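Local coordinates for UTP--glucose-1-phosphate uridylyltransferase YngB (Bacillus subtilis, PDB 7O2N), which catalyses the formation of UDP-glucose and diphosphate from glucose-1-phosphate and UTP, a step in making membrane glycolipid and in glucosylating wall teichoic acid, at residues A[24-29]-A[61-66]; A[126-131]-A[207-212]. One frame throughout, in Å; residues are numbered along the deposited sequence.

Interaction 1 of 2, residues A[24-29]-A[61-66]; sequences AQPKEM and KRSIED
The ammonium of K61 is gripped by three acceptors: OE2 of E28, 2.6 Å from NZ in a salt bridge, and the backbone oxygens of A11 and G13. NZ comes to OE2 from above the carboxylate plane, 56° out of it. A lysine suits this place because its chain, extended beyond CG, can run from just before helix 62-67 past P26 to a buried charge. E28, its chain bent at chi2 (-81°), crosses the K61 side chain at about a right angle. An alanine in place of E28 would probably leave the K61 ammonium without its carboxylate counter-charge and open a gap beside I64. That isoleucine touches the aliphatic part of the glutamate, its CD1 lying 3.7 Å from E28 CG, while its CG1 meets M29 SD at 3.9 Å. P26 is compact and apolar, and its ring sits against the backbone of K61, CG to CA 4.0 Å. Small enough to fit between the proline and M29, S63 places OG between the two, 3.5 Å from P26 CD and 3.4 Å from M29 CG. P26 to M29 are the PKEM residues of the signature loop of this nucleotidyltransferase family. The loop lies between strand 6-11 and helix 37-47, against I38 of that helix; I64 also rests on I55 of strand 52-57, and Q25 of the second subunit packs on S63.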
ATOM      1  N   ALA A  24       8.332   7.233  -3.537  1.00 41.17           N
ATOM      2  CA  ALA A  24       7.758   8.536  -3.842  1.00 39.99           C
ATOM      3  C   ALA A  24       6.499   8.764  -3.025  1.00 43.21           C
ATOM      4  O   ALA A  24       5.709   9.644  -3.359  1.00 46.71           O
ATOM      5  CB  ALA A  24       7.452   8.693  -5.318  1.00 35.45           C
ATOM      6  N   GLN A  25       6.309   7.966  -1.973  1.00 42.40           N
ATOM      7  CA  GLN A  25       5.145   8.188  -1.141  1.00 42.96           C
ATOM      8  C   GLN A  25       5.430   7.758   0.294  1.00 40.74           C
ATOM      9  O   GLN A  25       6.251   6.885   0.546  1.00 41.62           O
ATOM     10  CB  GLN A  25       3.924   7.571  -1.809  1.00 45.06           C
ATOM     11  CG  GLN A  25       3.944   6.060  -1.853  1.00 54.93           C
ATOM     12  CD  GLN A  25       2.799   5.561  -2.695  1.00 67.69           C
ATOM     13  OE1 GLN A  25       2.009   6.355  -3.243  1.00 66.26           O
ATOM     14  NE2 GLN A  25       2.727   4.235  -2.805  1.00 66.48           N
ATOM     15  N   PRO A  26       4.733   8.346   1.281  1.00 37.02           N
ATOM     16  CA  PRO A  26       5.078   8.167   2.691  1.00 36.55           C
ATOM     17  C   PRO A  26       4.770   6.788   3.251  1.00 38.36           C
ATOM     18  O   PRO A  26       3.772   6.160   2.900  1.00 46.69           O
ATOM     19  CB  PRO A  26       4.146   9.137   3.414  1.00 35.62           C
ATOM     20  CG  PRO A  26       3.678  10.075   2.317  1.00 37.64           C
ATOM     21  CD  PRO A  26       3.571   9.212   1.082  1.00 35.62           C
ATOM     22  N   LYS A  27       5.639   6.360   4.164  1.00 41.27           N
ATOM     23  CA  LYS A  27       5.520   5.124   4.912  1.00 41.15           C
ATOM     24  C   LYS A  27       4.138   5.048   5.551  1.00 42.95           C
ATOM     25  O   LYS A  27       3.514   3.992   5.502  1.00 44.54           O
ATOM     26  CB  LYS A  27       6.676   5.102   5.920  1.00 44.41           C
ATOM     27  CG  LYS A  27       6.630   4.035   7.001  1.00 60.63           C
ATOM     28  CD  LYS A  27       6.572   4.591   8.419  1.00 70.42           C
ATOM     29  CE  LYS A  27       7.881   5.217   8.857  1.00 72.47           C
ATOM     30  NZ  LYS A  27       8.103   5.027  10.311  1.00 93.26           N
ATOM     31  N   GLU A  28       3.648   6.178   6.090  1.00 40.37           N
ATOM     32  CA  GLU A  28       2.478   6.146   6.950  1.00 43.72           C
ATOM     33  C   GLU A  28       1.185   6.032   6.148  1.00 47.82           C
ATOM     34  O   GLU A  28       0.117   5.792   6.728  1.00 54.66           O
ATOM     35  CB  GLU A  28       2.462   7.238   8.023  1.00 45.03           C
ATOM     36  CG  GLU A  28       3.286   8.460   7.675  1.00 58.66           C
ATOM     37  CD  GLU A  28       4.800   8.425   7.886  1.00 60.30           C
ATOM     38  OE1 GLU A  28       5.251   8.547   9.051  1.00 65.95           O
ATOM     39  OE2 GLU A  28       5.528   8.300   6.887  1.00 54.05           O
ATOM     40  N   MET A  29       1.297   6.158   4.819  1.00 44.08           N
ATOM     41  CA  MET A  29       0.133   6.029   3.952  1.00 41.89           C
ATOM     42  C   MET A  29       0.021   4.613   3.409  1.00 39.48           C
ATOM     43  O   MET A  29      -0.945   4.296   2.748  1.00 45.06           O
ATOM     44  CB  MET A  29       0.184   7.003   2.769  1.00 41.74           C
ATOM     45  CG  MET A  29      -0.057   8.451   3.127  1.00 39.06           C
ATOM     46  SD  MET A  29      -1.603   8.695   4.048  1.00 47.94           S
ATOM     47  CE  MET A  29      -2.787   8.576   2.714  1.00 38.54           C
ATOM     48  N   LYS A  61       4.999  14.890   1.995  1.00 48.43           N
ATOM     49  CA  LYS A  61       4.046  14.049   2.699  1.00 49.53           C
ATOM     50  C   LYS A  61       2.645  14.661   2.643  1.00 50.49           C
ATOM     51  O   LYS A  61       1.860  14.476   3.580  1.00 55.11           O
ATOM     52  CB  LYS A  61       4.504  13.797   4.137  1.00 47.00           C
ATOM     53  CG  LYS A  61       5.850  13.110   4.222  1.00 46.88           C
ATOM     54  CD  LYS A  61       6.075  12.452   5.553  1.00 45.31           C
ATOM     55  CE  LYS A  61       7.198  11.438   5.498  1.00 49.02           C
ATOM     56  NZ  LYS A  61       7.025  10.421   6.556  1.00 57.60           N
ATOM     57  N   ARG A  62       2.348  15.359   1.532  1.00 45.30           N
ATOM     58  CA  ARG A  62       1.077  16.033   1.327  1.00 45.38           C
ATOM     59  C   ARG A  62      -0.056  15.021   1.467  1.00 45.40           C
ATOM     60  O   ARG A  62      -1.092  15.336   2.041  1.00 49.42           O
ATOM     61  CB  ARG A  62       1.009  16.764  -0.020  1.00 46.85           C
ATOM     62  N   SER A  63       0.153  13.791   0.984  1.00 43.06           N
ATOM     63  CA  SER A  63      -0.925  12.817   0.981  1.00 39.78           C
ATOM     64  C   SER A  63      -1.535  12.575   2.367  1.00 43.11           C
ATOM     65  O   SER A  63      -2.732  12.284   2.460  1.00 46.66           O
ATOM     66  CB  SER A  63      -0.541  11.552   0.279  1.00 42.53           C
ATOM     67  OG  SER A  63       0.564  10.908   0.887  1.00 49.91           O
ATOM     68  N   ILE A  64      -0.746  12.702   3.442  1.00 39.06           N
ATOM     69  CA  ILE A  64      -1.298  12.523   4.778  1.00 45.58           C
ATOM     70  C   ILE A  64      -2.347  13.608   5.037  1.00 53.60           C
ATOM     71  O   ILE A  64      -3.440  13.313   5.509  1.00 55.17           O
ATOM     72  CB  ILE A  64      -0.201  12.529   5.863  1.00 47.53           C
ATOM     73  CG1 ILE A  64       0.742  11.328   5.769  1.00 48.46           C
ATOM     74  CG2 ILE A  64      -0.768  12.673   7.268  1.00 38.97           C
ATOM     75  CD1 ILE A  64       2.138  11.669   6.255  1.00 44.93           C
ATOM     76  N   GLU A  65      -2.002  14.862   4.715  1.00 57.10           N
ATOM     77  CA  GLU A  65      -2.838  16.026   4.979  1.00 54.28           C
ATOM     78  C   GLU A  65      -4.116  15.958   4.138  1.00 49.51           C
ATOM     79  O   GLU A  65      -5.200  16.344   4.587  1.00 54.01           O
ATOM     80  CB  GLU A  65      -2.053  17.319   4.705  1.00 64.20           C
ATOM     81  CG  GLU A  65      -0.647  17.316   5.291  1.00 77.35           C
ATOM     82  CD  GLU A  65       0.254  18.473   4.895  1.00 91.88           C
ATOM     83  OE1 GLU A  65      -0.293  19.573   4.674  1.00108.54           O
ATOM     84  OE2 GLU A  65       1.502  18.276   4.821  1.00 87.99           O
ATOM     85  N   ASP A  66      -3.961  15.479   2.904  1.00 42.53           N
ATOM     86  CA  ASP A  66      -5.047  15.349   1.966  1.00 43.63           C
ATOM     87  C   ASP A  66      -6.003  14.265   2.449  1.00 45.71           C
ATOM     88  O   ASP A  66      -7.210  14.435   2.368  1.00 54.01           O
ATOM     89  CB  ASP A  66      -4.496  15.055   0.574  1.00 41.01           C
ATOM     90  CG  ASP A  66      -4.189  16.303  -0.240  1.00 49.70           C
ATOM     91  OD1 ASP A  66      -4.836  17.390   0.001  1.00 53.53           O
ATOM     92  OD2 ASP A  66      -3.340  16.189  -1.147  1.00 50.18           O
TER

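Interaction 2 of 2, residues A[126-131]-A[207-212]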
ATOM      1  N   PHE A 126      -0.130  15.759  27.390  1.00 61.50           N
ATOM      2  CA  PHE A 126      -0.435  15.336  26.029  1.00 57.73           C
ATOM      3  C   PHE A 126      -0.013  13.887  25.809  1.00 59.30           C
ATOM      4  O   PHE A 126       0.779  13.349  26.579  1.00 55.98           O
ATOM      5  CB  PHE A 126       0.290  16.218  25.010  1.00 49.77           C
ATOM      6  CG  PHE A 126       1.795  16.288  25.168  1.00 42.83           C
ATOM      7  CD1 PHE A 126       2.370  16.890  26.281  1.00 38.04           C
ATOM      8  CD2 PHE A 126       2.638  15.795  24.176  1.00 37.45           C
ATOM      9  CE1 PHE A 126       3.753  16.991  26.393  1.00 38.86           C
ATOM     10  CE2 PHE A 126       4.019  15.884  24.294  1.00 36.85           C
ATOM     11  CZ  PHE A 126       4.575  16.487  25.402  1.00 37.89           C
ATOM     12  N   ALA A 127      -0.527  13.293  24.723  1.00 58.51           N
ATOM     13  CA  ALA A 127      -0.143  11.967  24.266  1.00 57.43           C
ATOM     14  C   ALA A 127       0.846  12.075  23.109  1.00 55.67           C
ATOM     15  O   ALA A 127       0.689  12.935  22.241  1.00 59.74           O
ATOM     16  CB  ALA A 127      -1.374  11.214  23.830  1.00 56.94           C
ATOM     17  N   VAL A 128       1.850  11.187  23.101  1.00 49.66           N
ATOM     18  CA  VAL A 128       2.611  10.898  21.891  1.00 50.93           C
ATOM     19  C   VAL A 128       2.289   9.476  21.426  1.00 49.82           C
ATOM     20  O   VAL A 128       2.220   8.557  22.245  1.00 48.30           O
ATOM     21  CB  VAL A 128       4.118  11.058  22.137  1.00 49.19           C
ATOM     22  CG1 VAL A 128       4.922  10.572  20.943  1.00 45.06           C
ATOM     23  CG2 VAL A 128       4.466  12.493  22.512  1.00 48.91           C
ATOM     24  N   LEU A 129       2.081   9.307  20.115  1.00 47.72           N
ATOM     25  CA  LEU A 129       1.880   7.994  19.513  1.00 47.84           C
ATOM     26  C   LEU A 129       2.802   7.862  18.306  1.00 49.37           C
ATOM     27  O   LEU A 129       2.476   8.398  17.246  1.00 52.62           O
ATOM     28  CB  LEU A 129       0.435   7.833  19.029  1.00 39.48           C
ATOM     29  CG  LEU A 129      -0.665   8.300  19.970  1.00 41.61           C
ATOM     30  CD1 LEU A 129      -1.946   8.558  19.189  1.00 43.71           C
ATOM     31  CD2 LEU A 129      -0.919   7.269  21.054  1.00 42.20           C
ATOM     32  N   LEU A 130       3.956   7.201  18.490  1.00 50.49           N
ATOM     33  CA  LEU A 130       4.760   6.690  17.383  1.00 49.32           C
ATOM     34  C   LEU A 130       3.870   5.693  16.667  1.00 50.15           C
ATOM     35  O   LEU A 130       2.924   5.169  17.260  1.00 65.42           O
ATOM     36  CB  LEU A 130       6.010   5.966  17.912  1.00 47.85           C
ATOM     37  CG  LEU A 130       6.750   6.619  19.087  1.00 48.85           C
ATOM     38  CD1 LEU A 130       8.057   5.898  19.365  1.00 46.87           C
ATOM     39  CD2 LEU A 130       7.005   8.101  18.813  1.00 46.66           C
ATOM     40  N   GLY A 131       4.145   5.414  15.404  1.00 49.35           N
ATOM     41  CA  GLY A 131       3.153   4.572  14.762  1.00 58.86           C
ATOM     42  C   GLY A 131       3.688   3.195  14.412  1.00 54.36           C
ATOM     43  O   GLY A 131       3.706   2.853  13.236  1.00 73.33           O
ATOM     44  N   TYR A 207       2.773   7.146  24.893  1.00 62.65           N
ATOM     45  CA  TYR A 207       3.168   7.942  26.048  1.00 58.97           C
ATOM     46  C   TYR A 207       2.066   8.948  26.362  1.00 54.05           C
ATOM     47  O   TYR A 207       1.397   9.417  25.452  1.00 54.70           O
ATOM     48  CB  TYR A 207       4.457   8.721  25.793  1.00 45.58           C
ATOM     49  CG  TYR A 207       5.623   7.942  25.254  1.00 51.34           C
ATOM     50  CD1 TYR A 207       5.636   7.430  23.959  1.00 53.92           C
ATOM     51  CD2 TYR A 207       6.785   7.810  26.003  1.00 55.97           C
ATOM     52  CE1 TYR A 207       6.743   6.755  23.449  1.00 52.69           C
ATOM     53  CE2 TYR A 207       7.913   7.163  25.505  1.00 52.52           C
ATOM     54  CZ  TYR A 207       7.887   6.620  24.227  1.00 54.06           C
ATOM     55  OH  TYR A 207       8.992   5.983  23.740  1.00 51.08           O
ATOM     56  N   VAL A 208       1.868   9.224  27.654  1.00 47.44           N
ATOM     57  CA  VAL A 208       1.236  10.450  28.091  1.00 47.57           C
ATOM     58  C   VAL A 208       2.282  11.251  28.865  1.00 53.68           C
ATOM     59  O   VAL A 208       3.038  10.691  29.650  1.00 59.48           O
ATOM     60  CB  VAL A 208      -0.048  10.161  28.879  1.00 46.50           C
ATOM     61  CG1 VAL A 208      -0.605  11.409  29.538  1.00 53.17           C
ATOM     62  CG2 VAL A 208      -1.092   9.572  27.955  1.00 45.23           C
ATOM     63  N   LEU A 209       2.380  12.553  28.565  1.00 61.63           N
ATOM     64  CA  LEU A 209       3.438  13.394  29.103  1.00 67.11           C
ATOM     65  C   LEU A 209       2.884  14.691  29.692  1.00 72.77           C
ATOM     66  O   LEU A 209       1.746  15.092  29.426  1.00 77.82           O
ATOM     67  CB  LEU A 209       4.449  13.700  27.992  1.00 63.66           C
ATOM     68  CG  LEU A 209       5.204  12.501  27.436  1.00 55.96           C
ATOM     69  CD1 LEU A 209       6.323  12.978  26.519  1.00 55.04           C
ATOM     70  CD2 LEU A 209       5.763  11.648  28.566  1.00 55.55           C
ATOM     71  N   ASN A 210       3.731  15.336  30.502  1.00 73.33           N
ATOM     72  CA  ASN A 210       3.392  16.620  31.090  1.00 82.00           C
ATOM     73  C   ASN A 210       4.171  17.713  30.370  1.00 81.84           C
ATOM     74  O   ASN A 210       5.258  17.464  29.838  1.00 78.37           O
ATOM     75  CB  ASN A 210       3.623  16.626  32.605  1.00 84.58           C
ATOM     76  CG  ASN A 210       2.473  16.001  33.360  1.00 78.07           C
ATOM     77  OD1 ASN A 210       2.681  15.146  34.215  1.00 67.05           O
ATOM     78  ND2 ASN A 210       1.258  16.402  33.013  1.00 76.68           N
ATOM     79  N   SER A 211       3.574  18.912  30.354  1.00 75.93           N
ATOM     80  CA  SER A 211       4.204  20.122  29.856  1.00 69.46           C
ATOM     81  C   SER A 211       5.642  20.210  30.365  1.00 77.64           C
ATOM     82  O   SER A 211       6.549  20.532  29.596  1.00 78.17           O
ATOM     83  CB  SER A 211       3.416  21.300  30.306  1.00 74.65           C
ATOM     84  OG  SER A 211       2.069  20.923  30.560  1.00 81.27           O
ATOM     85  N   SER A 212       5.831  19.907  31.663  1.00 76.54           N
ATOM     86  CA  SER A 212       7.133  19.847  32.317  1.00 67.89           C
ATOM     87  C   SER A 212       8.178  19.272  31.372  1.00 69.51           C
ATOM     88  O   SER A 212       9.279  19.797  31.284  1.00 64.92           O
ATOM     89  CB  SER A 212       7.075  19.031  33.577  1.00 72.19           C
ATOM     90  OG  SER A 212       5.726  18.692  33.883  1.00 92.26           O
TER
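Y207 pairs with V128 through two backbone bonds, V128 N to Y207 O at 3.0 Å and Y207 N to V128 O at 3.1 Å. Its ring, with CG anti to the carbonyl carbon (chi1 -51°), presents an edge to V128 O, and CE1 comes within 4.4 Å of L130 CG. A large aromatic fits here because its broad ring can touch V128 and L130 and still pack on helix 230-240. V208 forms a non-hydrogen-bonded pair with A127 on the other face, where the CA atoms approach to 4.3 Å; the small methyl of alanine suits so close an approach, and a beta-branched valine suits an extended strand. At L209 the backbone again makes two bonds, and its N meets F126 O at 2.7 Å with an N-H...O angle of 163°. The leucine CB lies over one face of the F126 ring, 4.0 Å from its centroid, a CH-pi contact. N210 and S211 then pass the edge of that ring, N210 O lying 3.8 Å from F126 CE1. The antiparallel pair sits inside the mixed sheet of the GT-A fold, 126-129 flanked by strand 6-11 and 207-210 by strand 156-161. Y207 and L209 face L234 of helix 230-240, F126 lies nearly parallel to the ring of F214 in helix 213-219, and A127 and V208 face helix 141-152.

In the fold
From the N terminus, the chain leaves strand 6-11 in the signature loop, and interaction 1 closes a loop of 31 residues, containing helix 37-47 and strand 52-57, by bringing 24-29 against the start of helix 62-67. Interaction 2 opens only later, so the two are in series and neither nest nor cross. It closes 75 residues, rich in strands, by pairing 126-131 with 207-212. The centres of the two interactions lie about 23 Å apart, their nearest atoms about 6 Å. Interaction 1 ties the loop to the parallel strands of the sheet near the second subunit; interaction 2 joins those strands to strand 156-161 and the strands beyond. Strand 6-11 links them, preceding one and flanking the other.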